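Local coordinates for adenosyl-chloride synthase (Thermotoga maritima, PDB 2ZBV), which binds adenosine and probably acts on S-adenosyl-L-methionine as a SAM hydrolase or SAM-dependent halogenase, at residues Ile2-Asp7 and Val62-Val67; Val66-Val71 and Val89-Gly94. All coordinates share one frame; numbering follows the deposited sequence.

Contact 1. Residues Ile2-Asp7 and Val62-Val67. With ADN (adenosine), chain D.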
loop_
_atom_site.group_PDB
_atom_site.type_symbol
_atom_site.label_atom_id
_atom_site.label_comp_id
_atom_site.label_asym_id
_atom_site.label_seq_id
_atom_site.Cartn_x
_atom_site.Cartn_y
_atom_site.Cartn_z
ATOM N N ILE A 2 12.318 -10.944 -6.120
ATOM C CA ILE A 2 11.064 -11.216 -6.807
ATOM C C ILE A 2 10.268 -9.913 -6.981
ATOM O O ILE A 2 10.003 -9.222 -6.002
ATOM C CB ILE A 2 10.204 -12.229 -5.997
ATOM C CG1 ILE A 2 10.806 -13.631 -6.110
ATOM C CG2 ILE A 2 8.771 -12.239 -6.501
ATOM C CD1 ILE A 2 10.137 -14.652 -5.193
ATOM N N GLY A 3 9.911 -9.581 -8.225
ATOM C CA GLY A 3 9.125 -8.382 -8.504
ATOM C C GLY A 3 7.675 -8.837 -8.563
ATOM O O GLY A 3 7.335 -9.679 -9.387
ATOM N N PHE A 4 6.820 -8.258 -7.725
ATOM C CA PHE A 4 5.418 -8.679 -7.600
ATOM C C PHE A 4 4.419 -7.679 -8.205
ATOM O O PHE A 4 4.362 -6.518 -7.789
ATOM C CB PHE A 4 5.161 -8.887 -6.096
ATOM C CG PHE A 4 4.006 -9.806 -5.753
ATOM C CD1 PHE A 4 3.290 -10.489 -6.735
ATOM C CD2 PHE A 4 3.636 -9.970 -4.413
ATOM C CE1 PHE A 4 2.213 -11.327 -6.388
ATOM C CE2 PHE A 4 2.564 -10.801 -4.049
ATOM C CZ PHE A 4 1.851 -11.480 -5.046
ATOM N N LEU A 5 3.628 -8.140 -9.177
ATOM C CA LEU A 5 2.638 -7.293 -9.861
ATOM C C LEU A 5 1.277 -8.009 -9.998
ATOM O O LEU A 5 1.212 -9.120 -10.525
ATOM C CB LEU A 5 3.181 -6.919 -11.248
ATOM C CG LEU A 5 2.360 -6.120 -12.269
ATOM C CD1 LEU A 5 1.901 -4.804 -11.673
ATOM C CD2 LEU A 5 3.234 -5.843 -13.500
ATOM N N THR A 6 0.200 -7.376 -9.526
ATOM C CA THR A 6 -1.147 -7.963 -9.607
ATOM C C THR A 6 -2.244 -6.890 -9.658
ATOM O O THR A 6 -1.968 -5.691 -9.602
ATOM C CB THR A 6 -1.495 -8.835 -8.367
ATOM O OG1 THR A 6 -1.852 -7.979 -7.273
ATOM C CG2 THR A 6 -0.308 -9.725 -7.943
ATOM N N ASP A 7 -3.492 -7.352 -9.742
ATOM C CA ASP A 7 -4.664 -6.483 -9.744
ATOM C C ASP A 7 -5.481 -6.842 -8.498
ATOM O O ASP A 7 -6.678 -6.580 -8.437
ATOM C CB ASP A 7 -5.504 -6.714 -11.017
ATOM C CG ASP A 7 -6.050 -8.145 -11.123
ATOM O OD1 ASP A 7 -5.483 -9.055 -10.483
ATOM O OD2 ASP A 7 -7.035 -8.367 -11.862
ATOM N N VAL A 62 13.097 -12.551 -10.842
ATOM C CA VAL A 62 11.939 -13.379 -11.158
ATOM C C VAL A 62 10.704 -12.509 -10.906
ATOM O O VAL A 62 10.524 -11.990 -9.812
ATOM C CB VAL A 62 11.852 -14.626 -10.247
ATOM C CG1 VAL A 62 10.542 -15.357 -10.504
ATOM C CG2 VAL A 62 13.035 -15.567 -10.518
ATOM N N PHE A 63 9.867 -12.349 -11.922
ATOM C CA PHE A 63 8.663 -11.538 -11.797
ATOM C C PHE A 63 7.410 -12.394 -11.624
ATOM O O PHE A 63 7.152 -13.305 -12.409
ATOM C CB PHE A 63 8.503 -10.646 -13.031
ATOM C CG PHE A 63 9.561 -9.578 -13.152
ATOM C CD1 PHE A 63 9.389 -8.336 -12.545
ATOM C CD2 PHE A 63 10.731 -9.817 -13.874
ATOM C CE1 PHE A 63 10.369 -7.336 -12.655
ATOM C CE2 PHE A 63 11.720 -8.823 -13.992
ATOM C CZ PHE A 63 11.531 -7.579 -13.376
ATOM N N LEU A 64 6.645 -12.100 -10.583
ATOM C CA LEU A 64 5.400 -12.815 -10.309
ATOM C C LEU A 64 4.301 -11.878 -10.791
ATOM O O LEU A 64 4.007 -10.884 -10.139
ATOM C CB LEU A 64 5.277 -13.074 -8.814
ATOM C CG LEU A 64 3.986 -13.705 -8.282
ATOM C CD1 LEU A 64 3.655 -14.999 -9.015
ATOM C CD2 LEU A 64 4.187 -13.960 -6.795
ATOM N N VAL A 65 3.719 -12.189 -11.946
ATOM C CA VAL A 65 2.708 -11.329 -12.544
ATOM C C VAL A 65 1.359 -12.025 -12.618
ATOM O O VAL A 65 1.165 -12.934 -13.422
ATOM C CB VAL A 65 3.139 -10.910 -13.964
ATOM C CG1 VAL A 65 2.205 -9.824 -14.506
ATOM C CG2 VAL A 65 4.587 -10.433 -13.936
ATOM N N VAL A 66 0.424 -11.580 -11.788
ATOM C CA VAL A 66 -0.883 -12.202 -11.754
ATOM C C VAL A 66 -2.089 -11.277 -11.905
ATOM O O VAL A 66 -2.608 -10.730 -10.927
ATOM C CB VAL A 66 -1.063 -13.039 -10.456
ATOM C CG1 VAL A 66 -2.350 -13.856 -10.535
ATOM C CG2 VAL A 66 0.130 -13.972 -10.259
ATOM N N VAL A 67 -2.506 -11.108 -13.155
ATOM C CA VAL A 67 -3.706 -10.355 -13.543
ATOM C C VAL A 67 -4.256 -11.506 -14.371
ATOM O O VAL A 67 -3.907 -11.687 -15.542
ATOM C CB VAL A 67 -3.374 -9.142 -14.417
ATOM C CG1 VAL A 67 -4.662 -8.407 -14.791
ATOM C CG2 VAL A 67 -2.438 -8.209 -13.659
HETATM O "O5'" ADN D . -6.700 -15.659 -8.963
HETATM C "C5'" ADN D . -6.478 -14.244 -8.961
HETATM C "C4'" ADN D . -7.152 -13.622 -10.181
HETATM O "O4'" ADN D . -8.600 -13.813 -10.169
HETATM C "C3'" ADN D . -6.936 -12.094 -10.276
HETATM O "O3'" ADN D . -5.761 -11.794 -11.028
HETATM C "C2'" ADN D . -8.242 -11.598 -10.936
HETATM O "O2'" ADN D . -7.993 -10.972 -12.195
HETATM C "C1'" ADN D . -9.124 -12.835 -11.090
HETATM N N9 ADN D . -10.520 -12.503 -10.755
HETATM C C8 ADN D . -11.001 -12.170 -9.506
HETATM N N7 ADN D . -12.275 -11.929 -9.561
HETATM C C5 ADN D . -12.703 -12.086 -10.833
HETATM C C6 ADN D . -13.958 -11.959 -11.491
HETATM N N6 ADN D . -15.096 -11.598 -10.780
HETATM N N1 ADN D . -14.015 -12.198 -12.820
HETATM C C2 ADN D . -12.923 -12.551 -13.529
HETATM N N3 ADN D . -11.726 -12.681 -12.947
HETATM C C4 ADN D . -11.575 -12.460 -11.622
#
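Leu64 runs alongside Phe4 on one face of the sheet. In both, CG is anti to the backbone N. This brings CD2 of Leu64 over one face of the Phe4 ring, 3.3 Å from CE1 of Phe4, a tight fit. The backbone O of Leu64 sits at the edge of the same ring, in its plane. His36 meets the Phe4 ring edge-to-face. Ile2, Val62, Thr6 and Val66 share this face, which helices 14-25 and 127-140 cover. Leu5, Phe63 and Val65 lie on the other face, against helix 43-54. There CD1 of Phe63 passes 4.0 Å from CA of Gly3. A CB on Gly3 would clash with CD1 of Phe63 as the ring now stands.

Strands 2-6 and 62-66 are parallel neighbours, with 15° between their directions. Four backbone hydrogen bonds join them: Gly3 N to Val62 O, Leu64 N to Gly3 O, Leu5 N to Leu64 O and Val66 N to Leu5 O. The third is nearly straight, 174° at the hydrogen.

Asp7 follows the strand end. Its chi1 of 62° brings the carboxylate to the ribose of adenosine, where it grips both hydroxyls. O3' donates to OD1 of Asp7 at 2.8 Å, and O2' donates to OD2 of Asp7, also at 2.8 Å. Phe41 N is a further partner of OD2. CG1 of Val67 lies 3.8 Å from OD2 of Asp7. Thr6 OG1 is hydrogen-bonded to His36 ND1 and Trp8 N.

OD1 of Asp7 also lies 3.4 Å from Val66 O, an acceptor facing an acceptor. The buried carboxylate is probably ionised, since it accepts hydrogen bonds from two hydroxyls and one amide N-H. The apolar strand pair thus ends in a paired acceptor for the ribose diol.

Contact 2. Residues Val66-Val71 and Val89-Gly94. With ADN (adenosine), chain D.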
loop_
_atom_site.group_PDB
_atom_site.type_symbol
_atom_site.label_atom_id
_atom_site.label_comp_id
_atom_site.label_asym_id
_atom_site.label_seq_id
_atom_site.Cartn_x
_atom_site.Cartn_y
_atom_site.Cartn_z
ATOM N N VAL A 66 0.424 -11.580 -11.788
ATOM C CA VAL A 66 -0.883 -12.202 -11.754
ATOM C C VAL A 66 -2.089 -11.277 -11.905
ATOM O O VAL A 66 -2.608 -10.730 -10.927
ATOM C CB VAL A 66 -1.063 -13.039 -10.456
ATOM C CG1 VAL A 66 -2.350 -13.856 -10.535
ATOM C CG2 VAL A 66 0.130 -13.972 -10.259
ATOM N N VAL A 67 -2.506 -11.108 -13.155
ATOM C CA VAL A 67 -3.706 -10.355 -13.543
ATOM C C VAL A 67 -4.256 -11.506 -14.371
ATOM O O VAL A 67 -3.907 -11.687 -15.542
ATOM C CB VAL A 67 -3.374 -9.142 -14.417
ATOM C CG1 VAL A 67 -4.662 -8.407 -14.791
ATOM C CG2 VAL A 67 -2.438 -8.209 -13.659
ATOM N N ASP A 68 -5.114 -12.291 -13.737
ATOM C CA ASP A 68 -5.588 -13.529 -14.332
ATOM C C ASP A 68 -7.101 -13.771 -14.314
ATOM O O ASP A 68 -7.593 -14.610 -13.569
ATOM C CB ASP A 68 -4.821 -14.627 -13.575
ATOM C CG ASP A 68 -4.988 -15.998 -14.155
ATOM O OD1 ASP A 68 -5.353 -16.128 -15.343
ATOM O OD2 ASP A 68 -4.711 -16.953 -13.396
ATOM N N TYR A 69 -7.841 -13.054 -15.155
ATOM C CA TYR A 69 -9.298 -13.218 -15.194
ATOM C C TYR A 69 -9.709 -14.621 -15.639
ATOM O O TYR A 69 -10.812 -15.074 -15.337
ATOM C CB TYR A 69 -9.921 -12.177 -16.133
ATOM C CG TYR A 69 -9.407 -12.269 -17.559
ATOM C CD1 TYR A 69 -9.997 -13.129 -18.484
ATOM C CD2 TYR A 69 -8.305 -11.520 -17.967
ATOM C CE1 TYR A 69 -9.499 -13.245 -19.786
ATOM C CE2 TYR A 69 -7.796 -11.627 -19.257
ATOM C CZ TYR A 69 -8.394 -12.490 -20.161
ATOM O OH TYR A 69 -7.868 -12.610 -21.427
ATOM N N GLY A 70 -8.823 -15.309 -16.357
ATOM C CA GLY A 70 -9.137 -16.648 -16.837
ATOM C C GLY A 70 -8.666 -17.739 -15.895
ATOM O O GLY A 70 -8.552 -18.908 -16.280
ATOM N N VAL A 71 -8.395 -17.359 -14.652
ATOM C CA VAL A 71 -7.934 -18.309 -13.657
ATOM C C VAL A 71 -8.905 -19.497 -13.594
ATOM O O VAL A 71 -10.124 -19.317 -13.573
ATOM C CB VAL A 71 -7.825 -17.633 -12.262
ATOM C CG1 VAL A 71 -9.215 -17.194 -11.774
ATOM C CG2 VAL A 71 -7.165 -18.577 -11.267
ATOM N N VAL A 89 6.783 -15.321 -14.278
ATOM C CA VAL A 89 5.827 -16.350 -13.899
ATOM C C VAL A 89 4.450 -15.704 -14.056
ATOM O O VAL A 89 4.108 -14.779 -13.312
ATOM C CB VAL A 89 6.045 -16.762 -12.438
ATOM C CG1 VAL A 89 5.032 -17.836 -12.032
ATOM C CG2 VAL A 89 7.478 -17.252 -12.260
ATOM N N ALA A 90 3.665 -16.184 -15.018
ATOM C CA ALA A 90 2.359 -15.589 -15.270
ATOM C C ALA A 90 1.406 -16.437 -16.109
ATOM O O ALA A 90 1.784 -17.471 -16.666
ATOM C CB ALA A 90 2.555 -14.247 -15.957
ATOM N N PRO A 91 0.136 -16.010 -16.191
ATOM C CA PRO A 91 -0.833 -16.756 -16.992
ATOM C C PRO A 91 -0.570 -16.412 -18.452
ATOM O O PRO A 91 -0.084 -15.319 -18.762
ATOM C CB PRO A 91 -2.176 -16.217 -16.500
ATOM C CG PRO A 91 -1.851 -14.800 -16.117
ATOM C CD PRO A 91 -0.541 -14.979 -15.378
ATOM N N ASP A 92 -0.876 -17.344 -19.345
ATOM C CA ASP A 92 -0.676 -17.129 -20.774
ATOM C C ASP A 92 -1.869 -16.352 -21.350
ATOM O O ASP A 92 -2.621 -16.874 -22.172
ATOM C CB ASP A 92 -0.524 -18.489 -21.481
ATOM C CG ASP A 92 -0.322 -18.356 -22.979
ATOM O OD1 ASP A 92 0.429 -17.451 -23.406
ATOM O OD2 ASP A 92 -0.907 -19.162 -23.733
ATOM N N ASN A 93 -2.039 -15.104 -20.915
ATOM C CA ASN A 93 -3.157 -14.286 -21.387
ATOM C C ASN A 93 -2.734 -12.991 -22.070
ATOM O O ASN A 93 -3.563 -12.110 -22.298
ATOM C CB ASN A 93 -4.092 -13.950 -20.223
ATOM C CG ASN A 93 -3.396 -13.145 -19.133
ATOM O OD1 ASN A 93 -2.271 -12.670 -19.319
ATOM N ND2 ASN A 93 -4.062 -12.991 -17.995
ATOM N N GLY A 94 -1.449 -12.865 -22.387
ATOM C CA GLY A 94 -0.983 -11.663 -23.052
ATOM C C GLY A 94 -0.337 -10.622 -22.148
ATOM O O GLY A 94 0.196 -9.631 -22.644
HETATM O "O5'" ADN D . -6.700 -15.659 -8.963
HETATM C "C5'" ADN D . -6.478 -14.244 -8.961
HETATM C "C4'" ADN D . -7.152 -13.622 -10.181
HETATM O "O4'" ADN D . -8.600 -13.813 -10.169
HETATM C "C3'" ADN D . -6.936 -12.094 -10.276
HETATM O "O3'" ADN D . -5.761 -11.794 -11.028
HETATM C "C2'" ADN D . -8.242 -11.598 -10.936
HETATM O "O2'" ADN D . -7.993 -10.972 -12.195
HETATM C "C1'" ADN D . -9.124 -12.835 -11.090
HETATM N N9 ADN D . -10.520 -12.503 -10.755
HETATM C C8 ADN D . -11.001 -12.170 -9.506
HETATM N N7 ADN D . -12.275 -11.929 -9.561
HETATM C C5 ADN D . -12.703 -12.086 -10.833
HETATM C C6 ADN D . -13.958 -11.959 -11.491
HETATM N N6 ADN D . -15.096 -11.598 -10.780
HETATM N N1 ADN D . -14.015 -12.198 -12.820
HETATM C C2 ADN D . -12.923 -12.551 -13.529
HETATM N N3 ADN D . -11.726 -12.681 -12.947
HETATM C C4 ADN D . -11.575 -12.460 -11.622
HETATM O O HOH W 1 -6.101 -14.837 -17.360
HETATM O O HOH W 2 -5.978 -11.043 -22.330
#
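Residues Asp68 to Val71 form a type I beta turn, closed by Val71 N to Asp68 O, beside residues 89-94, where Asp68 and Pro91 have the nearest CA atoms, 6.3 Å apart. Asn93 carries the contact. With chi1 at 61°, its amide is swung over to Val67. ND2 of Asn93 donates to Val67 O at 2.8 Å, with that oxygen 3° out of the amide plane. ND2 also donates to a water. This water donates to Asp68 OD1 and accepts from Gly70 N, so it ties the turn to Asn93. It lies over the centre of one face of the Tyr69 ring. A second water bridges Tyr69 OH and Asn93 O. The Tyr69 and Asn93 side chains cross obliquely. OD1 of Asn93 accepts from Val95 N. An alanine here removes the amide that holds Val67 O, the first water and Val95 N, and would probably loosen the turn's hold on residues 89-94.

The Asp68 carboxylate runs alongside the Pro91 ring in the reverse sense, with OD1 of Asp68 3.4 Å from CB of Pro91. OD2 of Asp68 forms a salt bridge with Arg75.

On the ligand side, Asp68 N donates to adenosine O3' at 2.8 Å, and CA of Tyr69 lies 3.4 Å from adenine N3. Following a parallel strand, the turn lines one side of the adenosine pocket between subunits; Leu244 and Phe220 of the second subunit pack on Tyr69 and Val71.

From the N terminus, strand 2-6 comes first. The chain then passes through helix 14-25, strand 31-33 and helix 43-54 before contact 1 closes this long loop at 62-67. Contact 2 starts where contact 1 ends, sharing Val66 and Val67. It closes a shorter loop through strand 77-82, so the two loops follow in series. Strand 62-66 lies between strands 2-6 and 87-91, and the contacts tie these three parallel strands of the N-terminal sheet together. Phe63 O to Val89 N and Val65 N to Val89 O are probable hydrogen bonds joining the contacts directly. Just beyond strands 2-6 and 62-66, Asp7 and the turn at 68-71 both reach the same adenosine.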